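Long-range contacts in chitin binding protein (Enterococcus faecalis, PDB 4ALS), which cleaves the glycosidic bonds of alpha- and beta-chitin oxidatively, using a copper centre: residues A[85-90]-A[150-155]; A[93-98]-A[136-141]; A[5-10]-A[161-166]; A[20-25]-A[64-69]. All coordinates share one frame; numbering follows the deposited sequence.

How the contacts relate
Followed from the N terminus, the chain shows how contacts distant in sequence assemble a two-sheet fold. Contact 3 closes the widest loop, joining residues 5-10, at the end of the first strand, to the C-terminal strand, and the other three lie within its span. Contact 4 closes first, tying two parts of the long excursion that precedes strand 69-71. Contact 1 follows in series and encloses contact 2; the two share strand 88-96, one at its start beside the copper, the other at its end. Contacts 2, 3 and 4 touch one another through Y141, D162 and W66, whereas contact 1 lies on the opposite side of the chain's centre from them.

Contact 1 of 4, residues A[85-90]-A[150-155]; sequences QHRTAS and IGDTVN. With CU (copper (II) ion), chain B.
H86 and I150 meet at the base of the imidazole, leaving its far end to the metal. CG2 of I150 lies 4.0 Å from CB of H86, while the CD1 methyl of I150 comes up obliquely to the ring. Because CG of H86 sits beside its own backbone N (chi1 -55°), the ring projects beyond the isoleucine, and H86 NE2 binds the copper ion at 1.9 Å. H1 completes this site, the histidine brace of lytic polysaccharide monooxygenases. The same I150 methyl, CG2, also packs 3.6 Å from R87 O. That oxygen accepts from G151 N at 2.7 Å. D152 turns its carboxylate alongside CB of R87, OD2 to CB 3.8 Å, and a water links D152 OD2 to R87 N. In the conformer described, the extended side chain of R87 makes no salt bridge with D152; its NE bonds Q121 O. T88 and I150 form an antiparallel, non-hydrogen-bonded pair where strands 88-96 and 142-150 run side by side. Just beyond, A89 and S90 both face G149 in a classic beta bulge, and F157 of strand 155-165 packs against both H86 and I150.

Contact 2 of 4, residues A[93-98]-A[136-141]; sequences YYITKN and TDRKGY
R138 meets the end of strand 88-96 chiefly by hydrogen bonding to its backbone. Its NE donates to T96 O at 2.8 Å along a nearly straight path (166°), with the oxygen in the guanidinium plane. NH2 adds weak, longer bonds to the carbonyls of T96 and I95. Charge pairing engages the rest of the group: R138 NH1 meets D137 OD1 on its syn side at 2.8 Å, and NH2 forms a salt bridge with D112 of the adjoining strand 111-120. All three nitrogens of this buried guanidinium therefore have acceptors, which should fix its rotation. Both faces have neighbours. CG2 of I95 lies over one, 3.6 Å from NH2 of R138; over the opposite face lie N98 N and a water. A bend at chi2 (60°) brings the head back to the strand. Two waters add links, one molecule joining N98 N to D137 OD2, another N98 OD1 to K139 N, while N98 CB rests 3.4 Å from D137 O. Far from the copper, the arrangement is an arginine tying a strand end to the connection between strands 127-134 and 142-150, which belong to the two sheets of the beta-sandwich that forms the core of this monooxygenase family.

Contact 3 of 4, residues A[5-10]-A[161-166]; sequences ASPGSR and IDVNIQ
R10 reaches D162 along the whole length of its side chain. CB of R10 already lies 3.5 Å from D162 OD2, and CG and CD keep close to the same oxygen. The chain runs extended to CD and then bends at chi3 (-65°), turning the guanidinium edge to the carboxylate. NE of R10 donates to D162 OD2 at 2.8 Å, and NH2 to D162 OD1 at 2.9 Å, each on the syn lone pair. With the two planes only 2° apart, this is a side-on, two-nitrogen salt bridge that holds the two groups in nearly one plane. NH2 and D162 OD1 each have a second partner, Q61 OE1 and Y141 OH respectively, and NH1 bonds L58 O. Behind the charges, I161 packs its CG1 4.0 Å from CB of S9, while its CG2 lies 4.1 Å from CB of P7, which follows a cis peptide bond. G8 O takes two waters, one passed on to D162 N and the other to D162 O. S9 OG caps F12 N at the start of helix 10-13 and also bonds Q159. The contact thus joins the end of strand 2-6, in the three-stranded sheet, and the start of helix 10-13 to strand 155-165 of the other sheet, which lies between 142-150, antiparallel to it, and 69-71, parallel to it.

Contact 4 of 4, residues A[20-25]-A[64-69]; sequences NLNTNV and TRWHKT
W66 receives the amide of N22 at the edge of its indole, CG of N22 3.5 Å from CE3 of W66, the two planes 73° apart. Over one face of the indole lies CG of R65, its neighbour in sequence; over the other stands the guanidinium of R10, a cation-pi pair. The R65 guanidinium has CZ3 of W66 over one of its faces and T23 O and a water at its edge. On the H67 imidazole, CD1 of L21 makes a CH-pi contact 3.8 Å from the ring centroid, and F13 meets this ring edge-to-face. Both segments are largely irregular and belong to the long excursion from strand 2-6 to strand 69-71, probably the variable L2 region of this family, here remote from the copper. Polar bonds tie the two segments together. N22 OD1 accepts from H67 N at 2.8 Å, nearly straight (177°) and on an in-plane lone pair, while N22 ND2 donates to R10 O and, through a water, reaches H67 O. A bend at chi2 (64°) leads R65 back over the indole, so that NH2 donates to T23 O at 2.8 Å and NE pairs with E60. Beyond them, V25 CG1 touches W66 CZ3 at 3.9 Å.

Contact 1 of 4, residues A[85-90]-A[150-155]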
loop_
_atom_site.group_PDB
_atom_site.type_symbol
_atom_site.label_atom_id
_atom_site.label_comp_id
_atom_site.label_asym_id
_atom_site.label_seq_id
_atom_site.Cartn_x
_atom_site.Cartn_y
_atom_site.Cartn_z
ATOM N N GLN A 85 8.871 4.114 -14.553
ATOM C CA GLN A 85 7.552 4.032 -15.168
ATOM C C GLN A 85 7.413 2.751 -15.977
ATOM O O GLN A 85 8.358 2.330 -16.654
ATOM C CB GLN A 85 7.316 5.233 -16.082
ATOM C CG GLN A 85 7.308 6.581 -15.385
ATOM C CD GLN A 85 7.697 7.685 -16.342
ATOM O OE1 GLN A 85 8.884 7.988 -16.511
ATOM N NE2 GLN A 85 6.704 8.299 -16.964
ATOM N N HIS A 86 6.251 2.110 -15.881
ATOM C CA HIS A 86 5.970 0.940 -16.710
ATOM C C HIS A 86 4.576 1.037 -17.243
ATOM O O HIS A 86 3.686 1.575 -16.581
ATOM C CB HIS A 86 6.063 -0.363 -15.901
ATOM C CG HIS A 86 7.381 -0.574 -15.177
ATOM N ND1 HIS A 86 8.574 -0.623 -15.818
ATOM C CD2 HIS A 86 7.645 -0.806 -13.833
ATOM C CE1 HIS A 86 9.555 -0.854 -14.917
ATOM N NE2 HIS A 86 8.985 -0.975 -13.703
ATOM N N ARG A 87 4.382 0.498 -18.446
ATOM C CA ARG A 87 3.058 0.302 -19.021
ATOM C C ARG A 87 2.169 -0.352 -17.959
ATOM O O ARG A 87 2.595 -1.300 -17.279
ATOM C CB ARG A 87 3.186 -0.595 -20.251
ATOM C CG ARG A 87 2.030 -0.519 -21.226
ATOM C CD ARG A 87 2.450 -1.113 -22.561
ATOM N NE ARG A 87 1.313 -1.355 -23.436
ATOM C CZ ARG A 87 1.403 -1.957 -24.618
ATOM N NH1 ARG A 87 2.585 -2.369 -25.069
ATOM N NH2 ARG A 87 0.313 -2.141 -25.358
ATOM N N THR A 88 0.942 0.146 -17.812
ATOM C CA THR A 88 0.109 -0.224 -16.655
ATOM C C THR A 88 -1.233 -0.838 -17.034
ATOM O O THR A 88 -1.936 -0.304 -17.906
ATOM C CB THR A 88 -0.138 1.039 -15.805
ATOM O OG1 THR A 88 1.108 1.498 -15.278
ATOM C CG2 THR A 88 -1.102 0.781 -14.645
ATOM N N ALA A 89 -1.579 -1.940 -16.362
ATOM C CA ALA A 89 -2.877 -2.605 -16.539
ATOM C C ALA A 89 -3.959 -2.041 -15.626
ATOM O O ALA A 89 -5.086 -1.836 -16.059
ATOM C CB ALA A 89 -2.754 -4.108 -16.337
ATOM N N SER A 90 -3.615 -1.790 -14.365
ATOM C CA SER A 90 -4.630 -1.569 -13.341
ATOM C C SER A 90 -4.062 -0.940 -12.083
ATOM O O SER A 90 -2.859 -1.074 -11.806
ATOM C CB SER A 90 -5.307 -2.895 -12.977
ATOM O OG SER A 90 -4.345 -3.841 -12.535
ATOM N N ILE A 150 1.146 -4.189 -13.412
ATOM C CA ILE A 150 1.957 -3.855 -14.595
ATOM C C ILE A 150 1.329 -4.436 -15.867
ATOM O O ILE A 150 0.809 -5.548 -15.866
ATOM C CB ILE A 150 3.422 -4.292 -14.383
ATOM C CG1 ILE A 150 4.002 -3.668 -13.097
ATOM C CG2 ILE A 150 4.291 -3.925 -15.586
ATOM C CD1 ILE A 150 3.774 -2.173 -12.936
ATOM N N GLY A 151 1.359 -3.663 -16.950
ATOM C CA GLY A 151 0.681 -4.068 -18.181
ATOM C C GLY A 151 1.427 -5.065 -19.052
ATOM O O GLY A 151 0.800 -5.867 -19.737
ATOM N N ASP A 152 2.759 -5.024 -19.019
ATOM C CA ASP A 152 3.583 -5.845 -19.914
ATOM C C ASP A 152 4.409 -6.874 -19.160
ATOM O O ASP A 152 5.357 -7.435 -19.708
ATOM C CB ASP A 152 4.478 -4.973 -20.803
ATOM C CG ASP A 152 5.296 -3.952 -20.010
ATOM O OD1 ASP A 152 5.295 -3.969 -18.759
ATOM O OD2 ASP A 152 5.948 -3.110 -20.656
ATOM N N THR A 153 4.060 -7.116 -17.896
ATOM C CA THR A 153 4.626 -8.229 -17.128
ATOM C C THR A 153 3.500 -8.876 -16.318
ATOM O O THR A 153 2.390 -8.333 -16.231
ATOM C CB THR A 153 5.722 -7.802 -16.120
ATOM O OG1 THR A 153 5.104 -7.142 -15.001
ATOM C CG2 THR A 153 6.769 -6.883 -16.746
ATOM N N VAL A 154 3.802 -10.013 -15.707
ATOM C CA VAL A 154 2.820 -10.683 -14.843
ATOM C C VAL A 154 2.864 -10.190 -13.395
ATOM O O VAL A 154 2.261 -10.799 -12.508
ATOM C CB VAL A 154 2.935 -12.220 -14.909
ATOM C CG1 VAL A 154 2.627 -12.705 -16.320
ATOM C CG2 VAL A 154 4.321 -12.664 -14.457
ATOM N N ASN A 155 3.568 -9.085 -13.171
ATOM C CA ASN A 155 3.809 -8.592 -11.817
ATOM C C ASN A 155 3.023 -7.359 -11.422
ATOM O O ASN A 155 2.358 -6.736 -12.252
ATOM C CB ASN A 155 5.303 -8.335 -11.611
ATOM C CG ASN A 155 6.112 -9.621 -11.574
ATOM O OD1 ASN A 155 5.555 -10.723 -11.543
ATOM N ND2 ASN A 155 7.430 -9.485 -11.556
HETATM CU CU CU B . 9.890 -1.142 -12.000
HETATM O O HOH W 1 6.579 -0.580 -19.822
#

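Contact 2 of 4, residues A[93-98]-A[136-141]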
loop_
_atom_site.group_PDB
_atom_site.type_symbol
_atom_site.label_atom_id
_atom_site.label_comp_id
_atom_site.label_asym_id
_atom_site.label_seq_id
_atom_site.Cartn_x
_atom_site.Cartn_y
_atom_site.Cartn_z
ATOM N N TYR A 93 -7.408 -0.947 -5.075
ATOM C CA TYR A 93 -7.298 -0.505 -3.689
ATOM C C TYR A 93 -8.230 -1.315 -2.827
ATOM O O TYR A 93 -9.390 -1.544 -3.198
ATOM C CB TYR A 93 -7.630 0.982 -3.563
ATOM C CG TYR A 93 -6.634 1.850 -4.281
ATOM C CD1 TYR A 93 -6.805 2.150 -5.630
ATOM C CD2 TYR A 93 -5.520 2.359 -3.625
ATOM C CE1 TYR A 93 -5.898 2.933 -6.310
ATOM C CE2 TYR A 93 -4.603 3.150 -4.296
ATOM C CZ TYR A 93 -4.797 3.430 -5.643
ATOM O OH TYR A 93 -3.906 4.209 -6.340
ATOM N N TYR A 94 -7.719 -1.734 -1.676
ATOM C CA TYR A 94 -8.476 -2.507 -0.687
ATOM C C TYR A 94 -8.339 -1.822 0.664
ATOM O O TYR A 94 -7.362 -1.116 0.905
ATOM C CB TYR A 94 -7.909 -3.935 -0.570
ATOM C CG TYR A 94 -7.786 -4.692 -1.879
ATOM C CD1 TYR A 94 -6.702 -4.472 -2.735
ATOM C CD2 TYR A 94 -8.753 -5.619 -2.266
ATOM C CE1 TYR A 94 -6.591 -5.158 -3.942
ATOM C CE2 TYR A 94 -8.638 -6.322 -3.461
ATOM C CZ TYR A 94 -7.564 -6.073 -4.289
ATOM O OH TYR A 94 -7.450 -6.764 -5.476
ATOM N N ILE A 95 -9.299 -2.046 1.553
ATOM C CA ILE A 95 -9.148 -1.579 2.930
ATOM C C ILE A 95 -9.709 -2.622 3.898
ATOM O O ILE A 95 -10.699 -3.307 3.614
ATOM C CB ILE A 95 -9.778 -0.182 3.151
ATOM C CG1 ILE A 95 -9.284 0.438 4.469
ATOM C CG2 ILE A 95 -11.312 -0.238 3.113
ATOM C CD1 ILE A 95 -9.730 1.878 4.651
ATOM N N THR A 96 -9.059 -2.734 5.051
ATOM C CA THR A 96 -9.545 -3.614 6.112
ATOM C C THR A 96 -10.999 -3.325 6.483
ATOM O O THR A 96 -11.448 -2.182 6.436
ATOM C CB THR A 96 -8.668 -3.477 7.358
ATOM O OG1 THR A 96 -8.392 -2.097 7.597
ATOM C CG2 THR A 96 -7.338 -4.188 7.157
ATOM N N LYS A 97 -11.727 -4.390 6.807
ATOM C CA LYS A 97 -13.132 -4.307 7.204
ATOM C C LYS A 97 -13.290 -3.747 8.613
ATOM O O LYS A 97 -12.398 -3.898 9.468
ATOM C CB LYS A 97 -13.766 -5.701 7.146
ATOM C CG LYS A 97 -13.798 -6.299 5.748
ATOM C CD LYS A 97 -14.259 -7.740 5.777
ATOM C CE LYS A 97 -14.028 -8.400 4.432
ATOM N NZ LYS A 97 -14.378 -9.855 4.395
ATOM N N ASN A 98 -14.425 -3.100 8.867
ATOM C CA ASN A 98 -14.781 -2.791 10.239
ATOM C C ASN A 98 -14.736 -4.064 11.091
ATOM O O ASN A 98 -15.241 -5.113 10.691
ATOM C CB ASN A 98 -16.174 -2.171 10.289
ATOM C CG ASN A 98 -16.576 -1.812 11.694
ATOM O OD1 ASN A 98 -15.830 -1.130 12.396
ATOM N ND2 ASN A 98 -17.718 -2.320 12.141
ATOM N N THR A 136 -17.775 4.769 5.049
ATOM C CA THR A 136 -18.070 5.449 6.301
ATOM C C THR A 136 -18.293 4.526 7.495
ATOM O O THR A 136 -18.579 5.020 8.595
ATOM C CB THR A 136 -19.287 6.372 6.140
ATOM O OG1 THR A 136 -20.368 5.612 5.577
ATOM C CG2 THR A 136 -18.951 7.551 5.208
ATOM N N ASP A 137 -18.159 3.215 7.300
ATOM C CA ASP A 137 -18.157 2.270 8.423
ATOM C C ASP A 137 -16.753 1.994 8.977
ATOM O O ASP A 137 -16.597 1.159 9.877
ATOM C CB ASP A 137 -18.861 0.954 8.080
ATOM C CG ASP A 137 -18.237 0.221 6.912
ATOM O OD1 ASP A 137 -17.396 0.779 6.184
ATOM O OD2 ASP A 137 -18.617 -0.948 6.731
ATOM N N ARG A 138 -15.748 2.683 8.446
ATOM C CA ARG A 138 -14.385 2.545 8.956
ATOM C C ARG A 138 -14.054 3.700 9.878
ATOM O O ARG A 138 -14.250 4.879 9.520
ATOM C CB ARG A 138 -13.380 2.534 7.809
ATOM C CG ARG A 138 -13.052 1.173 7.223
ATOM C CD ARG A 138 -14.241 0.422 6.650
ATOM N NE ARG A 138 -13.808 -0.727 5.857
ATOM C CZ ARG A 138 -14.518 -1.308 4.900
ATOM N NH1 ARG A 138 -15.730 -0.855 4.575
ATOM N NH2 ARG A 138 -13.990 -2.333 4.229
ATOM N N LYS A 139 -13.550 3.347 11.061
ATOM C CA LYS A 139 -13.035 4.336 12.002
ATOM C C LYS A 139 -11.816 3.750 12.693
ATOM O O LYS A 139 -11.669 2.522 12.816
ATOM C CB LYS A 139 -14.106 4.745 13.027
ATOM C CG LYS A 139 -13.794 5.991 13.862
ATOM C CD LYS A 139 -14.980 6.347 14.750
ATOM C CE LYS A 139 -14.645 7.433 15.762
ATOM N NZ LYS A 139 -13.504 7.089 16.660
ATOM N N GLY A 140 -10.915 4.634 13.104
ATOM C CA GLY A 140 -9.710 4.195 13.790
ATOM C C GLY A 140 -8.682 3.621 12.840
ATOM O O GLY A 140 -8.652 3.973 11.659
ATOM N N TYR A 141 -7.816 2.775 13.376
ATOM C CA TYR A 141 -6.723 2.217 12.574
ATOM C C TYR A 141 -7.219 1.226 11.529
ATOM O O TYR A 141 -7.845 0.212 11.852
ATOM C CB TYR A 141 -5.708 1.560 13.500
ATOM C CG TYR A 141 -4.536 0.862 12.845
ATOM C CD1 TYR A 141 -4.003 1.294 11.616
ATOM C CD2 TYR A 141 -3.927 -0.220 13.493
ATOM C CE1 TYR A 141 -2.918 0.636 11.053
ATOM C CE2 TYR A 141 -2.838 -0.868 12.942
ATOM C CZ TYR A 141 -2.336 -0.425 11.728
ATOM O OH TYR A 141 -1.244 -1.073 11.184
HETATM O O HOH W 2 -16.654 -3.056 6.937
HETATM O O HOH W 3 -13.767 0.551 12.060
#

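Contact 3 of 4, residues A[5-10]-A[161-166]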
loop_
_atom_site.group_PDB
_atom_site.type_symbol
_atom_site.label_atom_id
_atom_site.label_comp_id
_atom_site.label_asym_id
_atom_site.label_seq_id
_atom_site.Cartn_x
_atom_site.Cartn_y
_atom_site.Cartn_z
ATOM N N ALA A 5 3.325 7.803 -1.937
ATOM C CA ALA A 5 3.918 8.878 -1.132
ATOM C C ALA A 5 2.923 9.608 -0.243
ATOM O O ALA A 5 3.321 10.234 0.737
ATOM C CB ALA A 5 4.627 9.886 -2.036
ATOM N N SER A 6 1.638 9.574 -0.602
ATOM C CA SER A 6 0.610 10.289 0.164
ATOM C C SER A 6 -0.731 9.572 0.012
ATOM O O SER A 6 -1.196 9.373 -1.100
ATOM C CB SER A 6 0.483 11.722 -0.352
ATOM O OG SER A 6 -0.502 12.427 0.386
ATOM N N PRO A 7 -1.358 9.159 1.131
ATOM C CA PRO A 7 -0.759 9.122 2.472
ATOM C C PRO A 7 0.424 8.178 2.414
ATOM O O PRO A 7 0.368 7.163 1.704
ATOM C CB PRO A 7 -1.850 8.518 3.358
ATOM C CG PRO A 7 -3.061 8.360 2.517
ATOM C CD PRO A 7 -2.687 8.529 1.077
ATOM N N GLY A 8 1.482 8.504 3.137
ATOM C CA GLY A 8 2.719 7.738 3.019
ATOM C C GLY A 8 2.498 6.259 3.284
ATOM O O GLY A 8 1.841 5.889 4.247
ATOM N N SER A 9 3.040 5.404 2.428
ATOM C CA SER A 9 2.936 3.976 2.681
ATOM C C SER A 9 3.850 3.535 3.831
ATOM O O SER A 9 4.754 4.273 4.250
ATOM C CB SER A 9 3.242 3.182 1.422
ATOM O OG SER A 9 4.650 3.166 1.188
ATOM N N ARG A 10 3.602 2.335 4.338
ATOM C CA ARG A 10 4.404 1.793 5.430
ATOM C C ARG A 10 5.881 1.726 5.013
ATOM O O ARG A 10 6.775 2.105 5.786
ATOM C CB ARG A 10 3.864 0.423 5.839
ATOM C CG ARG A 10 4.534 -0.157 7.075
ATOM C CD ARG A 10 3.997 -1.546 7.357
ATOM N NE ARG A 10 2.565 -1.548 7.716
ATOM C CZ ARG A 10 1.876 -2.663 7.954
ATOM N NH1 ARG A 10 2.467 -3.849 7.854
ATOM N NH2 ARG A 10 0.589 -2.598 8.305
ATOM N N ILE A 161 -0.621 0.667 3.485
ATOM C CA ILE A 161 -0.697 2.049 3.995
ATOM C C ILE A 161 -1.479 2.049 5.305
ATOM O O ILE A 161 -2.620 1.594 5.359
ATOM C CB ILE A 161 -1.421 2.972 2.981
ATOM C CG1 ILE A 161 -0.745 2.924 1.600
ATOM C CG2 ILE A 161 -1.489 4.406 3.504
ATOM C CD1 ILE A 161 -1.662 3.337 0.458
ATOM N N ASP A 162 -0.856 2.571 6.359
ATOM C CA ASP A 162 -1.466 2.624 7.685
ATOM C C ASP A 162 -2.154 3.958 7.895
ATOM O O ASP A 162 -1.514 5.007 7.796
ATOM C CB ASP A 162 -0.389 2.405 8.747
ATOM C CG ASP A 162 0.250 1.047 8.626
ATOM O OD1 ASP A 162 -0.455 0.049 8.868
ATOM O OD2 ASP A 162 1.436 0.972 8.238
ATOM N N VAL A 163 -3.457 3.920 8.159
ATOM C CA VAL A 163 -4.226 5.152 8.365
ATOM C C VAL A 163 -5.020 5.116 9.676
ATOM O O VAL A 163 -5.355 4.046 10.187
ATOM C CB VAL A 163 -5.136 5.490 7.154
ATOM C CG1 VAL A 163 -4.307 5.706 5.903
ATOM C CG2 VAL A 163 -6.177 4.394 6.920
ATOM N N ASN A 164 -5.265 6.303 10.230
ATOM C CA ASN A 164 -6.136 6.461 11.390
ATOM C C ASN A 164 -7.302 7.334 10.969
ATOM O O ASN A 164 -7.144 8.521 10.729
ATOM C CB ASN A 164 -5.378 7.092 12.557
ATOM C CG ASN A 164 -6.258 7.332 13.761
ATOM O OD1 ASN A 164 -6.314 8.450 14.293
ATOM N ND2 ASN A 164 -6.953 6.294 14.193
ATOM N N ILE A 165 -8.473 6.723 10.885
ATOM C CA ILE A 165 -9.649 7.392 10.331
ATOM C C ILE A 165 -10.461 7.998 11.457
ATOM O O ILE A 165 -10.926 7.285 12.353
ATOM C CB ILE A 165 -10.479 6.379 9.502
ATOM C CG1 ILE A 165 -9.597 5.722 8.423
ATOM C CG2 ILE A 165 -11.709 7.056 8.905
ATOM C CD1 ILE A 165 -10.240 4.570 7.674
ATOM N N GLN A 166 -10.637 9.317 11.415
ATOM C CA GLN A 166 -11.488 10.015 12.389
ATOM C C GLN A 166 -12.357 11.071 11.711
ATOM O O GLN A 166 -12.802 12.051 12.315
ATOM C CB GLN A 166 -10.650 10.671 13.486
ATOM C CG GLN A 166 -9.753 9.725 14.275
ATOM C CD GLN A 166 -10.518 8.663 15.045
ATOM O OE1 GLN A 166 -11.659 8.872 15.461
ATOM N NE2 GLN A 166 -9.883 7.514 15.247
ATOM O OXT GLN A 166 -12.626 10.974 10.527
HETATM O O HOH W 4 1.608 3.916 6.141
HETATM O O HOH W 5 -0.232 6.652 5.877
#

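Contact 4 of 4, residues A[20-25]-A[64-69]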
loop_
_atom_site.group_PDB
_atom_site.type_symbol
_atom_site.label_atom_id
_atom_site.label_comp_id
_atom_site.label_asym_id
_atom_site.label_seq_id
_atom_site.Cartn_x
_atom_site.Cartn_y
_atom_site.Cartn_z
ATOM N N ASN A 20 11.557 8.893 8.015
ATOM C CA ASN A 20 11.916 7.797 8.933
ATOM C C ASN A 20 10.882 7.638 10.056
ATOM O O ASN A 20 11.238 7.409 11.214
ATOM C CB ASN A 20 13.317 8.014 9.537
ATOM C CG ASN A 20 14.407 8.050 8.482
ATOM O OD1 ASN A 20 14.822 7.017 7.958
ATOM N ND2 ASN A 20 14.881 9.231 8.177
ATOM N N LEU A 21 9.606 7.752 9.694
ATOM C CA LEU A 21 8.509 7.636 10.645
ATOM C C LEU A 21 8.239 6.189 11.062
ATOM O O LEU A 21 7.550 5.950 12.059
ATOM C CB LEU A 21 7.240 8.334 10.106
ATOM C CG LEU A 21 7.377 9.850 9.913
ATOM C CD1 LEU A 21 6.093 10.470 9.386
ATOM C CD2 LEU A 21 7.772 10.506 11.223
ATOM N N ASN A 22 8.767 5.249 10.270
ATOM C CA ASN A 22 8.849 3.830 10.634
ATOM C C ASN A 22 10.307 3.434 10.699
ATOM O O ASN A 22 11.089 3.770 9.804
ATOM C CB ASN A 22 8.115 2.942 9.616
ATOM C CG ASN A 22 6.605 3.102 9.684
ATOM O OD1 ASN A 22 6.043 3.413 10.743
ATOM N ND2 ASN A 22 5.934 2.875 8.554
ATOM N N THR A 23 10.678 2.745 11.769
ATOM C CA THR A 23 12.040 2.243 11.914
ATOM C C THR A 23 12.065 0.754 11.582
ATOM O O THR A 23 11.014 0.092 11.577
ATOM C CB THR A 23 12.593 2.453 13.350
ATOM O OG1 THR A 23 12.078 1.440 14.217
ATOM C CG2 THR A 23 12.211 3.835 13.911
ATOM N N ASN A 24 13.261 0.232 11.317
ATOM C CA ASN A 24 13.489 -1.216 11.148
ATOM C C ASN A 24 12.600 -1.827 10.071
ATOM O O ASN A 24 11.776 -2.707 10.327
ATOM C CB ASN A 24 13.357 -1.934 12.493
ATOM C CG ASN A 24 14.457 -1.541 13.456
ATOM O OD1 ASN A 24 15.539 -2.150 13.471
ATOM N ND2 ASN A 24 14.193 -0.523 14.273
ATOM N N VAL A 25 12.770 -1.320 8.854
ATOM C CA VAL A 25 11.919 -1.675 7.718
ATOM C C VAL A 25 12.725 -2.366 6.611
ATOM O O VAL A 25 12.234 -2.512 5.477
ATOM C CB VAL A 25 11.209 -0.432 7.121
ATOM C CG1 VAL A 25 10.177 0.135 8.096
ATOM C CG2 VAL A 25 12.224 0.613 6.689
ATOM N N THR A 64 0.177 -0.686 17.411
ATOM C CA THR A 64 1.042 0.487 17.611
ATOM C C THR A 64 2.378 0.472 16.877
ATOM O O THR A 64 3.138 1.427 16.996
ATOM C CB THR A 64 1.349 0.723 19.105
ATOM O OG1 THR A 64 2.015 -0.427 19.647
ATOM C CG2 THR A 64 0.077 0.986 19.892
ATOM N N ARG A 65 2.664 -0.588 16.118
ATOM C CA ARG A 65 3.972 -0.724 15.472
ATOM C C ARG A 65 4.270 0.354 14.429
ATOM O O ARG A 65 5.408 0.835 14.334
ATOM C CB ARG A 65 4.127 -2.108 14.826
ATOM C CG ARG A 65 5.458 -2.312 14.113
ATOM C CD ARG A 65 6.684 -2.265 15.015
ATOM N NE ARG A 65 7.843 -2.563 14.179
ATOM C CZ ARG A 65 8.648 -1.647 13.652
ATOM N NH1 ARG A 65 8.454 -0.353 13.918
ATOM N NH2 ARG A 65 9.647 -2.038 12.849
ATOM N N TRP A 66 3.253 0.735 13.657
ATOM C CA TRP A 66 3.462 1.590 12.479
ATOM C C TRP A 66 2.879 2.966 12.616
ATOM O O TRP A 66 1.847 3.166 13.268
ATOM C CB TRP A 66 2.893 0.914 11.233
ATOM C CG TRP A 66 3.423 -0.475 11.043
ATOM C CD1 TRP A 66 2.702 -1.670 11.076
ATOM C CD2 TRP A 66 4.811 -0.865 10.806
ATOM N NE1 TRP A 66 3.531 -2.736 10.867
ATOM C CE2 TRP A 66 4.809 -2.332 10.710
ATOM C CE3 TRP A 66 6.016 -0.178 10.669
ATOM C CZ2 TRP A 66 5.971 -3.053 10.477
ATOM C CZ3 TRP A 66 7.182 -0.920 10.433
ATOM C CH2 TRP A 66 7.152 -2.332 10.348
ATOM N N HIS A 67 3.542 3.928 11.977
ATOM C CA HIS A 67 3.020 5.295 11.902
ATOM C C HIS A 67 1.774 5.379 11.034
ATOM O O HIS A 67 1.744 4.858 9.919
ATOM C CB HIS A 67 4.101 6.225 11.365
ATOM C CG HIS A 67 3.663 7.655 11.290
ATOM N ND1 HIS A 67 3.813 8.503 12.320
ATOM C CD2 HIS A 67 3.023 8.368 10.283
ATOM C CE1 HIS A 67 3.298 9.705 11.991
ATOM N NE2 HIS A 67 2.806 9.623 10.752
ATOM N N LYS A 68 0.727 6.034 11.534
ATOM C CA LYS A 68 -0.508 6.239 10.766
ATOM C C LYS A 68 -0.651 7.676 10.298
ATOM O O LYS A 68 -0.322 8.617 11.034
ATOM C CB LYS A 68 -1.741 5.906 11.615
ATOM C CG LYS A 68 -1.908 4.432 11.946
ATOM C CD LYS A 68 -1.308 4.127 13.296
ATOM C CE LYS A 68 -1.439 2.665 13.670
ATOM N NZ LYS A 68 -0.435 2.445 14.750
ATOM N N THR A 69 -1.193 7.850 9.099
ATOM C CA THR A 69 -1.654 9.171 8.675
ATOM C C THR A 69 -3.096 9.351 9.133
ATOM O O THR A 69 -3.933 8.472 8.906
ATOM C CB THR A 69 -1.617 9.334 7.145
ATOM O OG1 THR A 69 -0.282 9.169 6.683
ATOM C CG2 THR A 69 -2.075 10.730 6.730
HETATM O O HOH W 6 3.094 3.083 8.349
HETATM O O HOH W 7 8.923 2.542 13.948
#